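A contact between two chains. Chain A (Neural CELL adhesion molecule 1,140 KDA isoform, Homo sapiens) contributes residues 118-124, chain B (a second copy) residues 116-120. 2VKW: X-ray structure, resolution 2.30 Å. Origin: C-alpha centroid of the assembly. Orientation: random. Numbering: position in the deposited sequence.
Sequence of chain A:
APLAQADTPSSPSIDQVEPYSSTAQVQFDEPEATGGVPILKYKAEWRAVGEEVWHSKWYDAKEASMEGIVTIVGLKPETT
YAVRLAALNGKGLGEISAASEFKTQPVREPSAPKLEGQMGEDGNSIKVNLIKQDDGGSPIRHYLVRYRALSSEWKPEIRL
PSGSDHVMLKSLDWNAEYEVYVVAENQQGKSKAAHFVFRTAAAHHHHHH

Chain A (118-124) QMGEDGN
Chain B 116-120: EGQMG

Methionine's unbranched, flexible thioether can fit differing surfaces. The contact between two copies of neural cell adhesion molecule 1 illustrates this with Met A119 and Met B119, the same residue in the two copies.

In chain A a strand ends at Met A119 (phi/psi -58/139), following the extended Gln A118 (-120/107; chi 178° t, 166° t, 36°). Gly A120 (-80/140) then opens a type I beta turn that closes at Gly A123. Glu A121 (-63/-34) and Asp A122 (-65/-3) have the angles usual for the two central residues of such a turn, and Gly A123 N donates to Gly A120 O at 3.1 Å, although the nitrogen's position is less certain. Gly A123 adopts 72/-4, a positive phi that favours glycine; Asn A124 follows at -139/40. Chain B runs extended through Glu B116 (-131/111; chi 174° t, -169° t, -80°), Gly B117 (-72/147), Gln B118 (-150/145) and Met B119 (-56/137) to Gly B120 (-91/-151). In register, Met A119 CA and Met B119 CA are the nearest CA pair, 5.5 Å apart. No hydrogen bond crosses between the stretches, and the 223 Å² buried in total reflects van der Waals packing.

Both methionines direct CA-to-CB toward the partner, and Met A119 CB lies 4.2 Å from Met B119 CB. From there the side chains diverge in conformation. Met A119 is folded, with chi1 -59° (m), chi2 -53° (m) and chi3 93°, between wells. Its inner atoms meet the chain B backbone: Met A119 CG is 3.8 Å from Met B119 N and 4.0 Å from Gln B118 C, while Met A119 SD sits 4.2 Å from Gly B117 O. An ideal CB on Gly B117 would point toward chain A and lie 4.1 Å from Met A119 SD.

Met B119 is instead extended, with chi1 176° (t) and chi2 -166° (t), before chi3 turns to 80° (p). The extension carries its sulfur to the turn, where Met B119 SD lies 3.5 Å from Gly A120 O, 3.4 Å from Glu A121 O and 3.5 Å from Gly A123 CA. A polarizable thioether can pack closely against such a backbone surface. An ideal CB on Gly A123 would be 3.7 Å from Met B119 CE.

The other side chains contribute little to the contact. CA-to-CB points away in Glu A121 (55° p, 165° t, 60°), Gln B118 (180° t, -178° t, -14°) and Asp A122 (68° p, -9°), whose end comes nearer but stays 6.2 Å off. Asp A122 OD1 braces the loop, accepting from Asn A124 N at 3.1 Å; Asn A124 has chi 66° (p), 143°.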

ATOM      1  N   GLN A 118     -15.782  -5.630  -2.345  1.00 19.81           N
ATOM      2  CA  GLN A 118     -16.800  -6.480  -1.751  1.00 22.17           C
ATOM      3  C   GLN A 118     -16.929  -7.645  -2.727  1.00 22.65           C
ATOM      4  O   GLN A 118     -17.458  -7.486  -3.827  1.00 18.61           O
ATOM      5  CB  GLN A 118     -18.121  -5.707  -1.622  1.00 22.20           C
ATOM      6  CG  GLN A 118     -19.276  -6.514  -1.054  1.00 24.74           C
ATOM      7  CD  GLN A 118     -20.461  -5.647  -0.625  1.00 26.41           C
ATOM      8  OE1 GLN A 118     -20.770  -4.637  -1.257  1.00 25.90           O
ATOM      9  NE2 GLN A 118     -21.137  -6.053   0.450  1.00 27.37           N
ATOM     10  N   MET A 119     -16.411  -8.807  -2.333  1.00 25.94           N
ATOM     11  CA  MET A 119     -16.444  -9.981  -3.204  1.00 29.56           C
ATOM     12  C   MET A 119     -17.861 -10.343  -3.590  1.00 29.35           C
ATOM     13  O   MET A 119     -18.771 -10.291  -2.769  1.00 28.84           O
ATOM     14  CB  MET A 119     -15.775 -11.191  -2.532  1.00 32.32           C
ATOM     15  CG  MET A 119     -14.310 -10.990  -2.145  1.00 36.19           C
ATOM     16  SD  MET A 119     -13.254 -10.408  -3.499  1.00 40.09           S
ATOM     17  CE  MET A 119     -13.368  -8.643  -3.217  1.00 39.85           C
ATOM     18  N   GLY A 120     -18.039 -10.703  -4.854  1.00 31.64           N
ATOM     19  CA  GLY A 120     -19.353 -11.077  -5.338  1.00 34.49           C
ATOM     20  C   GLY A 120     -19.700 -12.508  -4.970  1.00 36.30           C
ATOM     21  O   GLY A 120     -18.849 -13.397  -5.019  1.00 36.05           O
ATOM     22  N   GLU A 121     -20.953 -12.723  -4.589  1.00 37.91           N
ATOM     23  CA  GLU A 121     -21.433 -14.045  -4.216  1.00 40.87           C
ATOM     24  C   GLU A 121     -21.348 -14.982  -5.417  1.00 40.08           C
ATOM     25  O   GLU A 121     -21.091 -16.178  -5.269  1.00 40.42           O
ATOM     26  CB  GLU A 121     -22.889 -13.963  -3.762  1.00 44.49           C
ATOM     27  CG  GLU A 121     -23.803 -13.322  -4.810  1.00 50.73           C
ATOM     28  CD  GLU A 121     -25.281 -13.561  -4.546  1.00 53.99           C
ATOM     29  OE1 GLU A 121     -25.776 -13.142  -3.474  1.00 54.92           O
ATOM     30  OE2 GLU A 121     -25.947 -14.170  -5.417  1.00 55.22           O
ATOM     31  N   ASP A 122     -21.575 -14.428  -6.606  1.00 39.48           N
ATOM     32  CA  ASP A 122     -21.545 -15.205  -7.840  1.00 38.72           C
ATOM     33  C   ASP A 122     -20.156 -15.769  -8.136  1.00 37.63           C
ATOM     34  O   ASP A 122     -19.967 -16.493  -9.118  1.00 38.71           O
ATOM     35  CB  ASP A 122     -22.022 -14.341  -9.007  1.00 40.00           C
ATOM     36  CG  ASP A 122     -21.059 -13.221  -9.330  1.00 42.89           C
ATOM     37  OD1 ASP A 122     -20.112 -13.000  -8.543  1.00 42.22           O
ATOM     38  OD2 ASP A 122     -21.253 -12.559 -10.370  1.00 44.62           O
ATOM     39  N   GLY A 123     -19.187 -15.423  -7.290  1.00 34.66           N
ATOM     40  CA  GLY A 123     -17.832 -15.922  -7.445  1.00 30.05           C
ATOM     41  C   GLY A 123     -16.982 -15.385  -8.588  1.00 27.87           C
ATOM     42  O   GLY A 123     -15.807 -15.739  -8.694  1.00 28.56           O
ATOM     43  N   ASN A 124     -17.549 -14.543  -9.440  1.00 24.53           N
ATOM     44  CA  ASN A 124     -16.789 -13.995 -10.559  1.00 24.41           C
ATOM     45  C   ASN A 124     -17.089 -12.516 -10.776  1.00 23.20           C
ATOM     46  O   ASN A 124     -17.215 -12.061 -11.913  1.00 22.23           O
ATOM     47  CB  ASN A 124     -17.110 -14.750 -11.846  1.00 22.94           C
ATOM     48  CG  ASN A 124     -18.539 -14.551 -12.282  1.00 21.50           C
ATOM     49  OD1 ASN A 124     -18.833 -14.456 -13.475  1.00 23.32           O
ATOM     50  ND2 ASN A 124     -19.443 -14.488 -11.316  1.00 19.33           N
TER
ATOM     51  N   GLU B 116      -4.274 -10.739  -1.245  1.00 18.07           N
ATOM     52  CA  GLU B 116      -5.182 -10.833  -2.377  1.00 17.09           C
ATOM     53  C   GLU B 116      -6.498 -11.473  -1.957  1.00 15.77           C
ATOM     54  O   GLU B 116      -6.552 -12.657  -1.649  1.00 16.11           O
ATOM     55  CB  GLU B 116      -4.512 -11.649  -3.478  1.00 15.91           C
ATOM     56  CG  GLU B 116      -5.384 -11.963  -4.666  1.00 19.21           C
ATOM     57  CD  GLU B 116      -4.736 -12.991  -5.566  1.00 21.42           C
ATOM     58  OE1 GLU B 116      -3.853 -12.620  -6.366  1.00 23.05           O
ATOM     59  OE2 GLU B 116      -5.094 -14.181  -5.456  1.00 25.22           O
ATOM     60  N   GLY B 117      -7.559 -10.674  -1.953  1.00 16.13           N
ATOM     61  CA  GLY B 117      -8.863 -11.166  -1.551  1.00 15.39           C
ATOM     62  C   GLY B 117      -9.550 -12.107  -2.521  1.00 15.09           C
ATOM     63  O   GLY B 117      -9.407 -12.004  -3.744  1.00 13.90           O
ATOM     64  N   GLN B 118     -10.308 -13.035  -1.957  1.00 15.54           N
ATOM     65  CA  GLN B 118     -11.046 -14.011  -2.740  1.00 16.20           C
ATOM     66  C   GLN B 118     -12.295 -14.395  -1.965  1.00 19.12           C
ATOM     67  O   GLN B 118     -12.279 -14.459  -0.728  1.00 15.77           O
ATOM     68  CB  GLN B 118     -10.187 -15.253  -2.986  1.00 13.70           C
ATOM     69  CG  GLN B 118     -10.867 -16.343  -3.793  1.00 11.56           C
ATOM     70  CD  GLN B 118      -9.986 -17.572  -3.978  1.00 13.35           C
ATOM     71  OE1 GLN B 118      -8.771 -17.529  -3.731  1.00 12.24           O
ATOM     72  NE2 GLN B 118     -10.590 -18.669  -4.426  1.00  8.34           N
ATOM     73  N   MET B 119     -13.379 -14.639  -2.697  1.00 23.28           N
ATOM     74  CA  MET B 119     -14.642 -15.034  -2.083  1.00 27.11           C
ATOM     75  C   MET B 119     -14.381 -16.268  -1.232  1.00 28.80           C
ATOM     76  O   MET B 119     -13.671 -17.179  -1.655  1.00 27.19           O
ATOM     77  CB  MET B 119     -15.672 -15.357  -3.167  1.00 29.49           C
ATOM     78  CG  MET B 119     -17.002 -15.862  -2.637  1.00 34.21           C
ATOM     79  SD  MET B 119     -17.974 -16.599  -3.976  1.00 42.82           S
ATOM     80  CE  MET B 119     -17.218 -18.241  -4.092  1.00 39.86           C
ATOM     81  N   GLY B 120     -14.953 -16.292  -0.033  1.00 31.26           N
ATOM     82  CA  GLY B 120     -14.750 -17.424   0.850  1.00 34.73           C
ATOM     83  C   GLY B 120     -15.784 -18.525   0.709  1.00 37.83           C
ATOM     84  O   GLY B 120     -16.366 -18.731  -0.357  1.00 37.16           O
TER